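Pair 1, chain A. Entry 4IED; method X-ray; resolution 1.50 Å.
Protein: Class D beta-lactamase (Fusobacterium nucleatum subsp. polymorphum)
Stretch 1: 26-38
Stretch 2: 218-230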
# COMPACT_ATOMS: atom_id res chain seq x y z
N GLY A 26 5.42 22.09 -4.96
CA GLY A 26 6.46 21.93 -5.98
C GLY A 26 6.88 20.48 -6.19
O GLY A 26 8.06 20.19 -6.41
N LEU A 27 5.92 19.56 -6.12
CA LEU A 27 6.22 18.10 -6.20
C LEU A 27 5.74 17.51 -7.48
O LEU A 27 4.78 18.05 -8.11
CB LEU A 27 5.58 17.42 -5.02
CG LEU A 27 6.11 17.81 -3.65
CD1 LEU A 27 5.14 17.35 -2.61
CD2 LEU A 27 7.46 17.25 -3.36
N ASN A 28 6.48 16.51 -7.95
CA ASN A 28 6.14 15.73 -9.11
C ASN A 28 5.54 14.42 -8.65
O ASN A 28 6.10 13.73 -7.82
CB ASN A 28 7.35 15.45 -9.95
CG ASN A 28 7.96 16.71 -10.50
OD1 ASN A 28 9.19 16.80 -10.59
ND2 ASN A 28 7.13 17.69 -10.85
N GLY A 29 4.35 14.11 -9.15
CA GLY A 29 3.72 12.84 -8.80
C GLY A 29 2.33 12.74 -9.40
O GLY A 29 1.97 13.41 -10.33
N THR A 30 1.56 11.79 -8.83
CA THR A 30 0.23 11.57 -9.25
C THR A 30 -0.62 11.23 -8.01
O THR A 30 -0.11 10.75 -6.97
CB THR A 30 0.18 10.34 -10.22
OG1 THR A 30 -1.17 10.19 -10.73
CG2 THR A 30 0.63 8.99 -9.57
N PHE A 31 -1.95 11.43 -8.14
CA PHE A 31 -2.86 11.11 -7.05
C PHE A 31 -4.21 10.73 -7.66
O PHE A 31 -4.71 11.39 -8.55
CB PHE A 31 -2.96 12.39 -6.21
CG PHE A 31 -3.75 12.30 -4.87
CD1 PHE A 31 -4.13 11.14 -4.28
CD2 PHE A 31 -4.16 13.52 -4.26
CE1 PHE A 31 -4.81 11.16 -3.08
CE2 PHE A 31 -4.92 13.53 -3.08
CZ PHE A 31 -5.20 12.34 -2.55
N VAL A 32 -4.73 9.57 -7.25
CA VAL A 32 -6.04 9.10 -7.66
C VAL A 32 -6.86 8.81 -6.45
O VAL A 32 -6.41 8.15 -5.56
CB VAL A 32 -5.88 7.78 -8.48
CG1 VAL A 32 -7.20 7.29 -8.98
CG2 VAL A 32 -4.94 8.05 -9.63
N VAL A 33 -8.10 9.28 -6.51
CA VAL A 33 -9.11 8.94 -5.52
C VAL A 33 -10.34 8.40 -6.27
O VAL A 33 -10.84 9.06 -7.15
CB VAL A 33 -9.50 10.09 -4.62
CG1 VAL A 33 -10.70 9.69 -3.70
CG2 VAL A 33 -8.29 10.63 -3.84
N TYR A 34 -10.82 7.22 -5.86
CA TYR A 34 -12.07 6.60 -6.38
C TYR A 34 -13.13 6.78 -5.32
O TYR A 34 -12.95 6.34 -4.16
CB TYR A 34 -11.92 5.15 -6.75
CG TYR A 34 -13.21 4.47 -7.22
CD1 TYR A 34 -13.79 4.84 -8.41
CD2 TYR A 34 -13.87 3.52 -6.42
CE1 TYR A 34 -14.99 4.26 -8.82
CE2 TYR A 34 -15.03 2.93 -6.83
CZ TYR A 34 -15.56 3.25 -8.04
OH TYR A 34 -16.75 2.72 -8.48
N ASP A 35 -14.22 7.43 -5.73
CA ASP A 35 -15.42 7.62 -4.90
C ASP A 35 -16.45 6.58 -5.27
O ASP A 35 -16.99 6.65 -6.37
CB ASP A 35 -15.89 9.07 -5.19
CG ASP A 35 -17.22 9.46 -4.52
OD1 ASP A 35 -18.08 8.54 -4.23
OD2 ASP A 35 -17.47 10.68 -4.42
N LEU A 36 -16.62 5.63 -4.38
CA LEU A 36 -17.48 4.44 -4.66
C LEU A 36 -18.94 4.89 -4.91
O LEU A 36 -19.60 4.45 -5.86
CB LEU A 36 -17.44 3.44 -3.51
CG LEU A 36 -18.39 2.26 -3.67
CD1 LEU A 36 -18.09 1.40 -4.87
CD2 LEU A 36 -18.33 1.45 -2.41
N LYS A 37 -19.49 5.70 -4.01
CA LYS A 37 -20.92 6.05 -4.06
C LYS A 37 -21.31 6.70 -5.41
O LYS A 37 -22.35 6.48 -6.03
CB LYS A 37 -21.28 6.92 -2.87
CG LYS A 37 -22.71 7.25 -2.68
CD LYS A 37 -22.90 8.21 -1.49
CE LYS A 37 -24.27 8.63 -1.36
NZ LYS A 37 -24.49 9.61 -0.26
N ASN A 38 -20.41 7.54 -5.90
CA ASN A 38 -20.51 8.23 -7.18
C ASN A 38 -19.82 7.61 -8.37
O ASN A 38 -19.98 8.15 -9.49
CB ASN A 38 -20.05 9.69 -7.06
CG ASN A 38 -20.92 10.47 -6.12
OD1 ASN A 38 -22.15 10.66 -6.37
ND2 ASN A 38 -20.31 10.94 -5.03
N SER A 218 -19.81 6.82 6.80
CA SER A 218 -21.07 6.17 7.07
C SER A 218 -21.74 5.68 5.81
O SER A 218 -22.57 4.76 5.87
CB SER A 218 -22.01 7.14 7.85
OG SER A 218 -22.35 8.23 7.01
N ASP A 219 -21.47 6.29 4.66
CA ASP A 219 -22.12 5.89 3.44
C ASP A 219 -21.29 5.91 2.18
O ASP A 219 -21.82 5.78 1.09
CB ASP A 219 -23.42 6.60 3.14
CG ASP A 219 -23.20 8.06 2.80
OD1 ASP A 219 -22.02 8.53 2.94
OD2 ASP A 219 -24.13 8.74 2.42
N ASN A 220 -19.97 5.94 2.31
CA ASN A 220 -19.10 5.90 1.17
C ASN A 220 -17.74 5.29 1.53
O ASN A 220 -17.41 5.03 2.69
CB ASN A 220 -18.92 7.34 0.64
CG ASN A 220 -18.58 7.41 -0.83
OD1 ASN A 220 -18.29 6.39 -1.46
ND2 ASN A 220 -18.69 8.64 -1.42
N ILE A 221 -17.00 4.96 0.47
CA ILE A 221 -15.58 4.48 0.58
C ILE A 221 -14.80 5.18 -0.50
O ILE A 221 -15.15 5.15 -1.66
CB ILE A 221 -15.41 2.97 0.34
CG1 ILE A 221 -16.32 2.20 1.28
CG2 ILE A 221 -13.98 2.58 0.52
CD1 ILE A 221 -16.36 0.70 1.07
N TYR A 222 -13.71 5.87 -0.06
CA TYR A 222 -12.79 6.59 -0.95
C TYR A 222 -11.50 5.85 -0.98
O TYR A 222 -10.79 5.83 0.01
CB TYR A 222 -12.58 8.03 -0.46
CG TYR A 222 -13.84 8.82 -0.26
CD1 TYR A 222 -14.51 8.71 0.96
CD2 TYR A 222 -14.33 9.71 -1.23
CE1 TYR A 222 -15.66 9.41 1.24
CE2 TYR A 222 -15.56 10.34 -0.95
CZ TYR A 222 -16.20 10.19 0.26
OH TYR A 222 -17.44 10.86 0.54
N SER A 223 -11.19 5.20 -2.12
CA SER A 223 -9.94 4.46 -2.21
C SER A 223 -8.92 5.38 -2.89
O SER A 223 -9.27 6.17 -3.78
CB SER A 223 -10.12 3.24 -3.08
OG SER A 223 -10.97 2.30 -2.37
N PHE A 224 -7.69 5.33 -2.45
CA PHE A 224 -6.71 6.32 -2.93
C PHE A 224 -5.33 5.70 -3.05
O PHE A 224 -4.92 4.73 -2.46
CB PHE A 224 -6.62 7.52 -2.00
CG PHE A 224 -6.03 7.20 -0.63
CD1 PHE A 224 -4.63 7.22 -0.42
CD2 PHE A 224 -6.86 6.92 0.43
CE1 PHE A 224 -4.10 6.92 0.80
CE2 PHE A 224 -6.31 6.63 1.67
CZ PHE A 224 -4.94 6.61 1.83
N ALA A 225 -4.58 6.36 -3.97
CA ALA A 225 -3.10 6.20 -4.16
C ALA A 225 -2.42 7.47 -4.61
O ALA A 225 -2.87 8.08 -5.59
CB ALA A 225 -2.83 5.10 -5.17
N ILE A 226 -1.35 7.78 -3.88
CA ILE A 226 -0.45 8.87 -4.28
C ILE A 226 0.91 8.25 -4.43
O ILE A 226 1.33 7.36 -3.70
CB ILE A 226 -0.45 10.01 -3.25
CG1 ILE A 226 0.31 11.28 -3.78
CG2 ILE A 226 0.12 9.62 -1.90
CD1 ILE A 226 0.00 12.47 -2.91
N ASN A 227 1.61 8.73 -5.45
CA ASN A 227 3.10 8.55 -5.47
C ASN A 227 3.76 9.82 -5.94
O ASN A 227 3.21 10.64 -6.64
CB ASN A 227 3.53 7.28 -6.25
CG ASN A 227 3.28 7.34 -7.74
OD1 ASN A 227 3.80 8.16 -8.45
ND2 ASN A 227 2.53 6.35 -8.25
N LEU A 228 4.95 10.01 -5.43
CA LEU A 228 5.70 11.29 -5.61
C LEU A 228 7.15 10.96 -5.76
O LEU A 228 7.65 10.02 -5.19
CB LEU A 228 5.61 12.12 -4.26
CG LEU A 228 4.23 12.42 -3.64
CD1 LEU A 228 4.28 12.93 -2.19
CD2 LEU A 228 3.63 13.43 -4.66
N ASP A 229 7.84 11.82 -6.44
CA ASP A 229 9.34 11.77 -6.50
C ASP A 229 9.84 12.29 -5.19
O ASP A 229 9.59 13.47 -4.87
CB ASP A 229 9.87 12.65 -7.70
CG ASP A 229 9.49 12.07 -9.07
OD1 ASP A 229 9.04 10.87 -9.15
OD2 ASP A 229 9.74 12.81 -10.03
N ILE A 230 10.49 11.46 -4.42
CA ILE A 230 11.01 11.84 -3.10
C ILE A 230 12.39 11.28 -2.96
O ILE A 230 12.59 10.08 -2.89
CB ILE A 230 10.16 11.44 -1.92
CG1 ILE A 230 8.85 12.18 -1.94
CG2 ILE A 230 10.86 11.72 -0.60
CD1 ILE A 230 7.81 11.55 -1.04
O HOH W 1 8.73 15.77 -6.46
O HOH W 2 11.04 15.05 -9.81

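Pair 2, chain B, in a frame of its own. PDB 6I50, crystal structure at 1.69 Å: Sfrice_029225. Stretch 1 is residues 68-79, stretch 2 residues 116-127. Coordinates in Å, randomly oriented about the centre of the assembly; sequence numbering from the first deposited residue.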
# COMPACT_ATOMS: atom_id res chain seq x y z
N GLY B 68 20.53 -1.80 -3.24
CA GLY B 68 19.67 -1.66 -4.39
C GLY B 68 18.44 -0.86 -4.05
O GLY B 68 18.30 -0.31 -2.96
N VAL B 69 17.55 -0.77 -5.04
CA VAL B 69 16.24 -0.15 -4.84
C VAL B 69 15.26 -1.26 -4.47
O VAL B 69 15.11 -2.23 -5.22
CB VAL B 69 15.78 0.62 -6.08
CG1 VAL B 69 14.36 1.15 -5.89
CG2 VAL B 69 16.73 1.76 -6.37
N TYR B 70 14.61 -1.11 -3.32
CA TYR B 70 13.68 -2.08 -2.78
C TYR B 70 12.29 -1.47 -2.70
O TYR B 70 12.13 -0.30 -2.36
CB TYR B 70 14.04 -2.50 -1.35
CG TYR B 70 15.25 -3.37 -1.18
CD1 TYR B 70 16.53 -2.86 -1.36
CD2 TYR B 70 15.12 -4.69 -0.79
CE1 TYR B 70 17.65 -3.64 -1.18
CE2 TYR B 70 16.23 -5.49 -0.60
CZ TYR B 70 17.49 -4.97 -0.80
OH TYR B 70 18.58 -5.78 -0.61
N LEU B 71 11.28 -2.30 -2.94
CA LEU B 71 9.93 -1.98 -2.48
C LEU B 71 9.85 -2.38 -1.01
O LEU B 71 10.05 -3.55 -0.68
CB LEU B 71 8.88 -2.71 -3.31
CG LEU B 71 7.43 -2.57 -2.84
CD1 LEU B 71 6.92 -1.15 -3.09
CD2 LEU B 71 6.54 -3.59 -3.55
N VAL B 72 9.60 -1.41 -0.14
CA VAL B 72 9.52 -1.64 1.30
C VAL B 72 8.10 -1.31 1.72
O VAL B 72 7.56 -0.28 1.32
CB VAL B 72 10.53 -0.77 2.07
CG1 VAL B 72 10.43 -1.03 3.57
CG2 VAL B 72 11.95 -1.03 1.57
N TYR B 73 7.49 -2.18 2.53
CA TYR B 73 6.13 -1.91 3.00
C TYR B 73 6.04 -2.26 4.48
O TYR B 73 6.72 -3.17 4.97
CB TYR B 73 5.08 -2.69 2.18
CG TYR B 73 5.29 -4.18 2.17
CD1 TYR B 73 4.78 -4.98 3.20
CD2 TYR B 73 5.98 -4.81 1.13
CE1 TYR B 73 4.98 -6.35 3.21
CE2 TYR B 73 6.18 -6.18 1.13
CZ TYR B 73 5.67 -6.94 2.17
OH TYR B 73 5.87 -8.30 2.17
N VAL B 74 5.20 -1.51 5.19
CA VAL B 74 5.03 -1.66 6.63
C VAL B 74 3.56 -1.48 6.96
O VAL B 74 2.90 -0.57 6.44
CB VAL B 74 5.87 -0.63 7.41
CG1 VAL B 74 5.55 -0.69 8.90
CG2 VAL B 74 7.36 -0.83 7.17
N GLN B 75 3.04 -2.33 7.85
CA GLN B 75 1.73 -2.11 8.44
C GLN B 75 1.81 -2.34 9.94
O GLN B 75 2.29 -3.39 10.39
CB GLN B 75 0.67 -3.04 7.84
CG GLN B 75 -0.71 -2.86 8.49
CD GLN B 75 -1.81 -3.47 7.65
OE1 GLN B 75 -2.05 -3.04 6.52
NE2 GLN B 75 -2.49 -4.47 8.21
N ILE B 76 1.35 -1.36 10.71
CA ILE B 76 1.17 -1.51 12.15
C ILE B 76 -0.32 -1.42 12.44
O ILE B 76 -0.97 -0.44 12.06
CB ILE B 76 1.95 -0.45 12.94
CG1 ILE B 76 3.45 -0.51 12.61
CG2 ILE B 76 1.73 -0.62 14.44
CD1 ILE B 76 4.11 -1.84 12.96
N TYR B 77 -0.85 -2.44 13.10
CA TYR B 77 -2.27 -2.49 13.45
C TYR B 77 -2.40 -2.03 14.90
O TYR B 77 -2.05 -2.77 15.83
CB TYR B 77 -2.80 -3.91 13.24
CG TYR B 77 -4.30 -4.08 13.28
CD1 TYR B 77 -5.01 -3.94 14.46
CD2 TYR B 77 -5.00 -4.44 12.13
CE1 TYR B 77 -6.38 -4.12 14.50
CE2 TYR B 77 -6.37 -4.63 12.17
CZ TYR B 77 -7.05 -4.47 13.35
OH TYR B 77 -8.41 -4.66 13.39
N TYR B 78 -2.90 -0.82 15.09
CA TYR B 78 -3.06 -0.28 16.44
C TYR B 78 -4.41 -0.66 17.02
O TYR B 78 -5.42 -0.72 16.31
CB TYR B 78 -2.93 1.25 16.42
CG TYR B 78 -1.56 1.74 16.03
CD1 TYR B 78 -0.55 1.90 16.97
CD2 TYR B 78 -1.27 2.04 14.70
CE1 TYR B 78 0.71 2.35 16.59
CE2 TYR B 78 -0.03 2.49 14.32
CZ TYR B 78 0.96 2.64 15.27
OH TYR B 78 2.20 3.10 14.86
N LEU B 79 -4.42 -0.92 18.32
CA LEU B 79 -5.65 -1.09 19.10
C LEU B 79 -5.39 -0.21 20.31
O LEU B 79 -4.82 -0.66 21.31
CB LEU B 79 -5.91 -2.55 19.46
CG LEU B 79 -7.25 -2.81 20.17
CD1 LEU B 79 -8.38 -2.14 19.41
CD2 LEU B 79 -7.52 -4.29 20.31
N ASP B 116 -10.63 2.58 23.14
CA ASP B 116 -9.77 1.75 22.32
C ASP B 116 -10.43 1.49 20.98
O ASP B 116 -11.62 1.17 20.92
CB ASP B 116 -9.47 0.42 23.02
CG ASP B 116 -8.48 0.55 24.16
OD1 ASP B 116 -7.65 1.48 24.12
OD2 ASP B 116 -8.53 -0.28 25.09
N LYS B 117 -9.67 1.63 19.90
CA LYS B 117 -10.25 1.35 18.59
C LYS B 117 -9.18 0.86 17.64
O LYS B 117 -8.01 1.23 17.78
CB LYS B 117 -10.96 2.58 18.00
CG LYS B 117 -10.09 3.80 17.87
CD LYS B 117 -10.97 5.03 17.99
CE LYS B 117 -10.25 6.13 18.72
NZ LYS B 117 -9.05 6.59 17.96
N PRO B 118 -9.55 0.03 16.67
CA PRO B 118 -8.56 -0.56 15.76
C PRO B 118 -8.30 0.32 14.55
O PRO B 118 -9.25 0.82 13.93
CB PRO B 118 -9.22 -1.88 15.35
CG PRO B 118 -10.68 -1.58 15.39
CD PRO B 118 -10.89 -0.56 16.49
N ASN B 119 -7.03 0.51 14.20
CA ASN B 119 -6.64 1.26 13.01
C ASN B 119 -5.33 0.68 12.49
O ASN B 119 -4.33 0.69 13.21
CB ASN B 119 -6.44 2.75 13.33
CG ASN B 119 -7.74 3.51 13.34
OD1 ASN B 119 -8.35 3.74 12.29
ND2 ASN B 119 -8.17 3.93 14.52
N SER B 120 -5.33 0.19 11.25
CA SER B 120 -4.11 -0.27 10.62
C SER B 120 -3.50 0.88 9.83
O SER B 120 -4.21 1.61 9.12
CB SER B 120 -4.38 -1.49 9.72
OG SER B 120 -5.37 -1.22 8.74
N CYS B 121 -2.19 1.08 9.97
CA CYS B 121 -1.49 2.18 9.32
C CYS B 121 -0.48 1.56 8.37
O CYS B 121 0.52 0.98 8.82
CB CYS B 121 -0.81 3.09 10.34
SG CYS B 121 -0.66 4.85 9.85
N PHE B 122 -0.73 1.67 7.07
CA PHE B 122 0.08 1.05 6.03
C PHE B 122 0.78 2.11 5.19
O PHE B 122 0.18 3.14 4.85
CB PHE B 122 -0.79 0.16 5.12
CG PHE B 122 -0.03 -0.46 3.98
CD1 PHE B 122 0.25 0.26 2.82
CD2 PHE B 122 0.40 -1.78 4.07
CE1 PHE B 122 0.97 -0.31 1.79
CE2 PHE B 122 1.11 -2.36 3.04
CZ PHE B 122 1.40 -1.63 1.89
N SER B 123 2.03 1.85 4.83
CA SER B 123 2.70 2.66 3.81
C SER B 123 3.74 1.81 3.10
O SER B 123 4.18 0.77 3.61
CB SER B 123 3.35 3.92 4.39
OG SER B 123 3.68 4.84 3.35
N ALA B 124 4.13 2.26 1.91
CA ALA B 124 5.10 1.54 1.10
C ALA B 124 5.73 2.51 0.12
O ALA B 124 5.15 3.54 -0.22
CB ALA B 124 4.44 0.37 0.35
N ALA B 125 6.94 2.17 -0.33
CA ALA B 125 7.62 3.00 -1.33
C ALA B 125 8.82 2.24 -1.88
O ALA B 125 9.31 1.30 -1.26
CB ALA B 125 8.07 4.34 -0.74
N ALA B 126 9.28 2.69 -3.05
CA ALA B 126 10.55 2.22 -3.62
C ALA B 126 11.68 3.03 -3.01
O ALA B 126 11.78 4.24 -3.26
CB ALA B 126 10.53 2.34 -5.14
N LEU B 127 12.54 2.38 -2.22
CA LEU B 127 13.55 3.05 -1.41
C LEU B 127 14.94 2.52 -1.75
O LEU B 127 15.11 1.32 -1.98
CB LEU B 127 13.28 2.85 0.08
CG LEU B 127 11.96 3.40 0.63
CD1 LEU B 127 11.72 2.87 2.03
CD2 LEU B 127 11.97 4.93 0.60
O HOH W 3 -4.02 -0.98 6.47

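The two pairs differ most sharply where pair 1 leaves its ladder. At D35(A) the side chains take over: N220(A) ND2 donates to D35(A) OD1 at 2.9 Å, K37(A) N donates to N220(A) OD1 at 2.9 Å, and K37(A) NZ forms a salt bridge with D219(A) OD2 at 2.8 Å. In pair 2 the matching positions stay in the strand. P118(B), which superposes on N220(A) with a CA offset of 1.4 Å, has no amide to offer; its CB instead lies 3.7 Å from Y77(B) CE1, and Y77(B) is the counterpart of D35(A). Polar closure is thus replaced by apolar contact, while the main chain continues pairing: Y78(B) N donates to N119(B) O at 2.8 Å and N119(B) N to Y78(B) O at 2.9 Å. At the equivalent place in pair 1, L36(A) N still reaches I221(A) O at 3.1 Å.

The shared frame is an antiparallel two-strand ladder. Strand axes run at 166° in pair 1 and 173° in pair 2, approaching to 4.6 and 4.5 Å, and 14 central residues superpose with an RMSD of 0.5 Å. Register is preserved: the hydrogen-bonded pair V32(A)/A225(A) coincides with V74(B)/S123(B). V32(A) N to A225(A) O measures 2.9 Å, against 3.0 Å for V74(B) N to S123(B) O. The V32(A) and V74(B) side-chain centres lie 0.2 Å apart, both residues with chi1 t.

On the face carrying F31(A) and I226(A), the same backbone is packed differently. F31(A) adopts chi1 t, bringing CD1 to 4.0 Å from I226(A) CB and CE1, at the ring edge, to 4.2 Å from F224(A) CB. Its counterpart Y73(B) has chi1 p, and the end of its side chain leads away; the side-chain centres differ by 3.8 Å. The ring that leans across is now F122(B), with chi1 t, whose CZ lies 3.8 Å from Y73(B) CB. F224(A), at the F122(B) position, has chi1 p and an end that leads away. The t and p rotamers are therefore exchanged between the strands. A124(B), matching I226(A), places CB 3.6 Å from Y73(B) CB.

G29(A) marks another difference. An ideal CB there would fall 2.2 Å from N227(A) O and 2.7 Å from L228(A) CD2, both clashes, whereas the matching L71(B) carries a full side chain opposite A126(B), with CA atoms 4.4 Å apart.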